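TRAP-type transporter, periplasmic component (Cupriavidus necator, PDB 4P8B) binds (S)-2-acetolactate as the periplasmic solute-binding component of a TRAP-type transporter, probably handing the ligand to its membrane partners for uptake. Local coordinates at residues 308-311 / 312-315; 58-61 / 62-65. All coordinates share one frame; numbering follows the deposited sequence.

Interaction 1: residues 308-311 / 312-315; sequences EHDA and FRKA
The guanidinium of R313 comes up to the rim of the H309 imidazole: NH2 lies in the ring plane at its edge, 3.7 Å from CE1, and the two planes stand 69° apart. This is an oblique approach, not a stack. H309 also meets F115 edge-to-face. The other terminal nitrogen of R313, NH1, reaches the carboxylate of D310, whose OD1 lies at the guanidinium edge, near its plane; the salt bridge from NH1 to D310 OD1 is 2.8 Å long. Carboxylate and guanidinium are turned well out of one plane, so they meet through one oxygen and one nitrogen. The second oxygen, D310 OD2, faces K314, whose NZ is 3.3 Å away in a weak hydrogen-bonded salt bridge. D310 is modelled in two conformers, and in the one described here it serves two cations, three and four residues further along the helix. Its CG is anti to the backbone N (chi1 -164°), which swings the carboxylate forward to them, while a bend at chi3 (-66°) folds R313 back.

The F312 ring lies obliquely beside the preceding turn, with CD2 3.3 Å from E308 O. That same carbonyl accepts the amide of F312 at 3.2 Å, the first of four successive i to i+4 backbone bonds; the shortest, K314 N to D310 O, is 2.9 Å.

Placed on helix 306-315, the contact has its charged network on the surface, while F312 turns inward among F115, P167, L170 and L304 and meets W237 edge-to-face. E308 leads off to a salt bridge with R165, joining the helix to the chain ahead of strand 174-177.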
ATOM      1  N   GLU A 308     -13.068  21.592  -1.309  1.00 19.34           N
ATOM      2  CA  GLU A 308     -13.258  20.545  -0.306  1.00 17.76           C
ATOM      3  C   GLU A 308     -11.946  19.783  -0.067  1.00 16.27           C
ATOM      4  O   GLU A 308     -11.599  19.457   1.074  1.00 16.24           O
ATOM      5  CB  GLU A 308     -14.391  19.594  -0.719  1.00 17.92           C
ATOM      6  CG  GLU A 308     -15.763  20.190  -0.518  1.00 19.27           C
ATOM      7  CD  GLU A 308     -16.863  19.388  -1.184  1.00 19.82           C
ATOM      8  OE1 GLU A 308     -16.572  18.658  -2.152  1.00 19.61           O
ATOM      9  OE2 GLU A 308     -18.015  19.547  -0.758  1.00 21.01           O
ATOM     10  N   HIS A 309     -11.216  19.523  -1.139  1.00 16.34           N
ATOM     11  CA  HIS A 309      -9.924  18.862  -1.042  1.00 17.62           C
ATOM     12  C   HIS A 309      -8.954  19.710  -0.207  1.00 18.13           C
ATOM     13  O   HIS A 309      -8.271  19.201   0.686  1.00 18.21           O
ATOM     14  CB  HIS A 309      -9.376  18.627  -2.448  1.00 20.81           C
ATOM     15  CG  HIS A 309      -8.188  17.725  -2.491  1.00 30.69           C
ATOM     16  ND1 HIS A 309      -6.902  18.193  -2.349  1.00 40.04           N
ATOM     17  CD2 HIS A 309      -8.085  16.385  -2.670  1.00 31.94           C
ATOM     18  CE1 HIS A 309      -6.057  17.183  -2.436  1.00 28.82           C
ATOM     19  NE2 HIS A 309      -6.748  16.075  -2.632  1.00 37.60           N
ATOM     20  N   ASP A 310      -8.912  21.006  -0.467  0.51 19.12           N
ATOM     21  CA  ASP A 310      -7.989  21.851   0.275  0.51 18.98           C
ATOM     22  C   ASP A 310      -8.339  21.927   1.761  0.51 19.34           C
ATOM     23  O   ASP A 310      -7.451  22.080   2.600  0.51 20.35           O
ATOM     24  CB  ASP A 310      -7.918  23.250  -0.324  0.51 21.43           C
ATOM     25  CG  ASP A 310      -6.719  24.016   0.170  0.51 27.15           C
ATOM     26  OD1 ASP A 310      -5.594  23.669  -0.242  0.51 35.51           O
ATOM     27  OD2 ASP A 310      -6.902  24.944   0.983  0.51 28.81           O
ATOM     28  N   ALA A 311      -9.622  21.824   2.098  1.00 18.18           N
ATOM     29  CA  ALA A 311     -10.010  21.809   3.499  1.00 16.25           C
ATOM     30  C   ALA A 311      -9.474  20.545   4.210  1.00 15.67           C
ATOM     31  O   ALA A 311      -9.057  20.600   5.371  1.00 17.24           O
ATOM     32  CB  ALA A 311     -11.508  21.899   3.627  1.00 19.81           C
ATOM     33  N   PHE A 312      -9.494  19.390   3.540  1.00 14.06           N
ATOM     34  CA  PHE A 312      -8.914  18.188   4.134  1.00 13.01           C
ATOM     35  C   PHE A 312      -7.410  18.313   4.316  1.00 14.88           C
ATOM     36  O   PHE A 312      -6.873  17.878   5.332  1.00 14.50           O
ATOM     37  CB  PHE A 312      -9.237  16.942   3.299  1.00 13.11           C
ATOM     38  CG  PHE A 312     -10.596  16.363   3.571  1.00 12.62           C
ATOM     39  CD1 PHE A 312     -10.834  15.633   4.714  1.00 13.70           C
ATOM     40  CD2 PHE A 312     -11.613  16.515   2.659  1.00 13.25           C
ATOM     41  CE1 PHE A 312     -12.073  15.082   4.961  1.00 13.41           C
ATOM     42  CE2 PHE A 312     -12.860  15.972   2.891  1.00 13.58           C
ATOM     43  CZ  PHE A 312     -13.102  15.247   4.045  1.00 13.86           C
ATOM     44  N   ARG A 313      -6.732  18.914   3.343  1.00 14.37           N
ATOM     45  CA  ARG A 313      -5.288  19.113   3.442  1.00 13.06           C
ATOM     46  C   ARG A 313      -4.970  20.027   4.610  1.00 14.85           C
ATOM     47  O   ARG A 313      -4.068  19.752   5.400  1.00 16.05           O
ATOM     48  CB  ARG A 313      -4.741  19.678   2.138  1.00 16.07           C
ATOM     49  CG  ARG A 313      -3.229  19.952   2.176  1.00 17.89           C
ATOM     50  CD  ARG A 313      -2.790  20.776   1.007  1.00 32.87           C
ATOM     51  NE  ARG A 313      -2.936  20.063  -0.258  1.00 34.21           N
ATOM     52  CZ  ARG A 313      -3.423  20.594  -1.377  1.00 35.23           C
ATOM     53  NH1 ARG A 313      -3.845  21.858  -1.414  1.00 45.17           N
ATOM     54  NH2 ARG A 313      -3.493  19.852  -2.475  1.00 37.27           N
ATOM     55  N   LYS A 314      -5.716  21.116   4.739  1.00 16.40           N
ATOM     56  CA  LYS A 314      -5.454  22.043   5.824  1.00 18.80           C
ATOM     57  C   LYS A 314      -5.742  21.402   7.181  1.00 16.95           C
ATOM     58  O   LYS A 314      -4.981  21.594   8.131  1.00 19.54           O
ATOM     59  CB  LYS A 314      -6.211  23.355   5.586  1.00 23.50           C
ATOM     60  CG  LYS A 314      -5.550  24.162   4.445  1.00 30.68           C
ATOM     61  CD  LYS A 314      -6.147  25.542   4.177  1.00 38.80           C
ATOM     62  CE  LYS A 314      -5.040  26.543   3.821  1.00 43.98           C
ATOM     63  NZ  LYS A 314      -5.313  27.360   2.596  1.00 46.40           N
ATOM     64  N   ALA A 315      -6.772  20.568   7.260  1.00 15.90           N
ATOM     65  CA  ALA A 315      -7.131  19.941   8.526  1.00 15.15           C
ATOM     66  C   ALA A 315      -6.073  18.934   8.972  1.00 17.20           C
ATOM     67  O   ALA A 315      -5.941  18.653  10.157  1.00 17.37           O
ATOM     68  CB  ALA A 315      -8.486  19.264   8.426  1.00 16.97           C
TER

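Interaction 2: residues 58-61 / 62-65; sequences QRTN and GRIN
The hydroxyl oxygen of T60 is gripped from two directions: the amide of I64 donates to OG1 at 3.0 Å, nearly straight at 168°, and on the helix side OG1 is hydrogen-bonded to V56 O, with a weak bond to K57 O. One buried hydroxyl therefore ties the last turn of the helix to the chain leaving it. With chi1 at 63°, OG1 sits between the backbone N and the carbonyl carbon, while CG2 is left to meet the I64 side chain 4.0 Å from CD1, the two side chains crossing at about a right angle.

T60 O accepts the amide of R63 at 3.0 Å, from well above its carbonyl plane. R63 then wraps past this carbonyl, its CG 3.2 Å from T60 O, and a bend at chi3 (-61°) brings one face of the guanidinium over T60 CB. NH2, the guanidinium atom nearest T60 CB, also carries the salt bridge to D260 OD1. T60 packs on I263 and I64 on V264, both of helix 258-279.

N61, at positive phi, is the C-prime residue of a Schellman motif, with G62 N reaching back to K57 O and N61 N weakly to Q58 O. G62 also has positive phi, and its backbone angles call for glycine. Together with the type I' beta turn of residues 60-63, this makes a Schellman helix end that leads from helix 44-59 toward strand 66-69.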
ATOM      1  N   GLN A  58      10.502 -19.913 -14.354  1.00 23.51           N
ATOM      2  CA  GLN A  58      10.734 -20.050 -15.785  1.00 24.90           C
ATOM      3  C   GLN A  58      12.174 -19.727 -16.164  1.00 26.59           C
ATOM      4  O   GLN A  58      12.814 -20.497 -16.874  1.00 26.64           O
ATOM      5  CB  GLN A  58       9.775 -19.134 -16.549  1.00 28.80           C
ATOM      6  CG  GLN A  58       9.910 -19.205 -18.065  1.00 34.70           C
ATOM      7  CD  GLN A  58       8.764 -18.515 -18.791  1.00 37.92           C
ATOM      8  OE1 GLN A  58       7.888 -17.913 -18.168  1.00 42.69           O
ATOM      9  NE2 GLN A  58       8.771 -18.599 -20.119  1.00 47.92           N
ATOM     10  N   ARG A  59      12.693 -18.609 -15.665  1.00 24.30           N
ATOM     11  CA  ARG A  59      13.982 -18.072 -16.112  1.00 24.98           C
ATOM     12  C   ARG A  59      15.177 -18.666 -15.371  1.00 25.45           C
ATOM     13  O   ARG A  59      16.338 -18.439 -15.759  1.00 28.47           O
ATOM     14  CB  ARG A  59      13.965 -16.542 -15.972  1.00 23.66           C
ATOM     15  CG  ARG A  59      12.935 -15.876 -16.876  1.00 23.26           C
ATOM     16  CD  ARG A  59      12.854 -14.376 -16.622  1.00 24.12           C
ATOM     17  NE  ARG A  59      11.823 -13.731 -17.437  1.00 24.25           N
ATOM     18  CZ  ARG A  59      11.480 -12.440 -17.356  1.00 23.20           C
ATOM     19  NH1 ARG A  59      12.086 -11.623 -16.500  1.00 19.98           N
ATOM     20  NH2 ARG A  59      10.537 -11.965 -18.150  1.00 24.41           N
ATOM     21  N   THR A  60      14.913 -19.431 -14.319  1.00 25.26           N
ATOM     22  CA  THR A  60      15.970 -20.196 -13.658  1.00 26.08           C
ATOM     23  C   THR A  60      15.911 -21.677 -14.006  1.00 27.40           C
ATOM     24  O   THR A  60      16.511 -22.497 -13.316  1.00 28.05           O
ATOM     25  CB  THR A  60      15.926 -20.075 -12.128  1.00 25.18           C
ATOM     26  OG1 THR A  60      14.691 -20.622 -11.624  1.00 24.64           O
ATOM     27  CG2 THR A  60      16.074 -18.615 -11.720  1.00 24.02           C
ATOM     28  N   ASN A  61      15.159 -22.008 -15.047  1.00 27.86           N
ATOM     29  CA  ASN A  61      15.067 -23.397 -15.488  1.00 29.28           C
ATOM     30  C   ASN A  61      14.457 -24.285 -14.408  1.00 29.08           C
ATOM     31  O   ASN A  61      14.673 -25.495 -14.393  1.00 30.29           O
ATOM     32  CB  ASN A  61      16.458 -23.932 -15.883  1.00 30.76           C
ATOM     33  CG  ASN A  61      17.017 -23.265 -17.137  1.00 31.33           C
ATOM     34  OD1 ASN A  61      16.277 -22.957 -18.070  1.00 31.31           O
ATOM     35  ND2 ASN A  61      18.350 -23.082 -17.182  1.00 32.00           N
ATOM     36  N   GLY A  62      13.678 -23.694 -13.501  1.00 27.63           N
ATOM     37  CA  GLY A  62      13.045 -24.465 -12.450  1.00 27.42           C
ATOM     38  C   GLY A  62      13.862 -24.538 -11.173  1.00 27.24           C
ATOM     39  O   GLY A  62      13.448 -25.170 -10.205  1.00 27.15           O
ATOM     40  N   ARG A  63      15.026 -23.894 -11.158  1.00 27.29           N
ATOM     41  CA  ARG A  63      15.916 -24.014 -10.015  1.00 27.40           C
ATOM     42  C   ARG A  63      15.418 -23.265  -8.798  1.00 26.01           C
ATOM     43  O   ARG A  63      15.574 -23.725  -7.676  1.00 26.10           O
ATOM     44  CB  ARG A  63      17.326 -23.548 -10.367  1.00 28.03           C
ATOM     45  CG  ARG A  63      18.048 -24.522 -11.306  1.00 29.72           C
ATOM     46  CD  ARG A  63      19.489 -24.132 -11.576  1.00 30.48           C
ATOM     47  NE  ARG A  63      19.564 -22.842 -12.218  1.00 30.98           N
ATOM     48  CZ  ARG A  63      19.887 -21.719 -11.592  1.00 29.37           C
ATOM     49  NH1 ARG A  63      20.197 -21.734 -10.296  1.00 32.35           N
ATOM     50  NH2 ARG A  63      19.896 -20.581 -12.263  1.00 28.26           N
ATOM     51  N   ILE A  64      14.817 -22.102  -9.010  1.00 24.78           N
ATOM     52  CA  ILE A  64      14.259 -21.357  -7.887  1.00 23.48           C
ATOM     53  C   ILE A  64      12.738 -21.459  -7.917  1.00 22.73           C
ATOM     54  O   ILE A  64      12.088 -20.921  -8.819  1.00 22.61           O
ATOM     55  CB  ILE A  64      14.711 -19.893  -7.877  1.00 22.65           C
ATOM     56  CG1 ILE A  64      16.234 -19.809  -7.763  1.00 25.31           C
ATOM     57  CG2 ILE A  64      14.046 -19.155  -6.701  1.00 22.61           C
ATOM     58  CD1 ILE A  64      16.775 -18.397  -7.766  1.00 24.82           C
ATOM     59  N   ASN A  65      12.206 -22.172  -6.926  1.00 22.70           N
ATOM     60  CA  ASN A  65      10.799 -22.545  -6.845  1.00 25.42           C
ATOM     61  C   ASN A  65      10.185 -21.855  -5.650  1.00 21.22           C
ATOM     62  O   ASN A  65      10.583 -22.081  -4.513  1.00 24.17           O
ATOM     63  CB  ASN A  65      10.672 -24.071  -6.680  1.00 25.06           C
ATOM     64  CG  ASN A  65       9.278 -24.499  -6.315  1.00 34.41           C
ATOM     65  OD1 ASN A  65       9.076 -25.238  -5.347  1.00 43.00           O
ATOM     66  ND2 ASN A  65       8.294 -24.026  -7.077  1.00 32.44           N
TER

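How the interactions relate
Interaction 2 comes first along the chain and interaction 1 close to its end, and they lie on opposite sides of the chain's centre, with centres 50 Å apart and nearest atoms about 36 Å apart. Interaction 2 ends helix 44-59 and leads into strand 66-69, an outermost strand of the five-stranded mixed sheet. Interaction 1 instead occupies helix 306-315, which follows strand 300-302 at the edge of the four-stranded mixed sheet. They share no helix, strand or sheet, though both fall within the same solute-binding family 7 range. Each lies away from the acetolactate pocket, so they shape distant outer parts of the fold and do not touch the ligand.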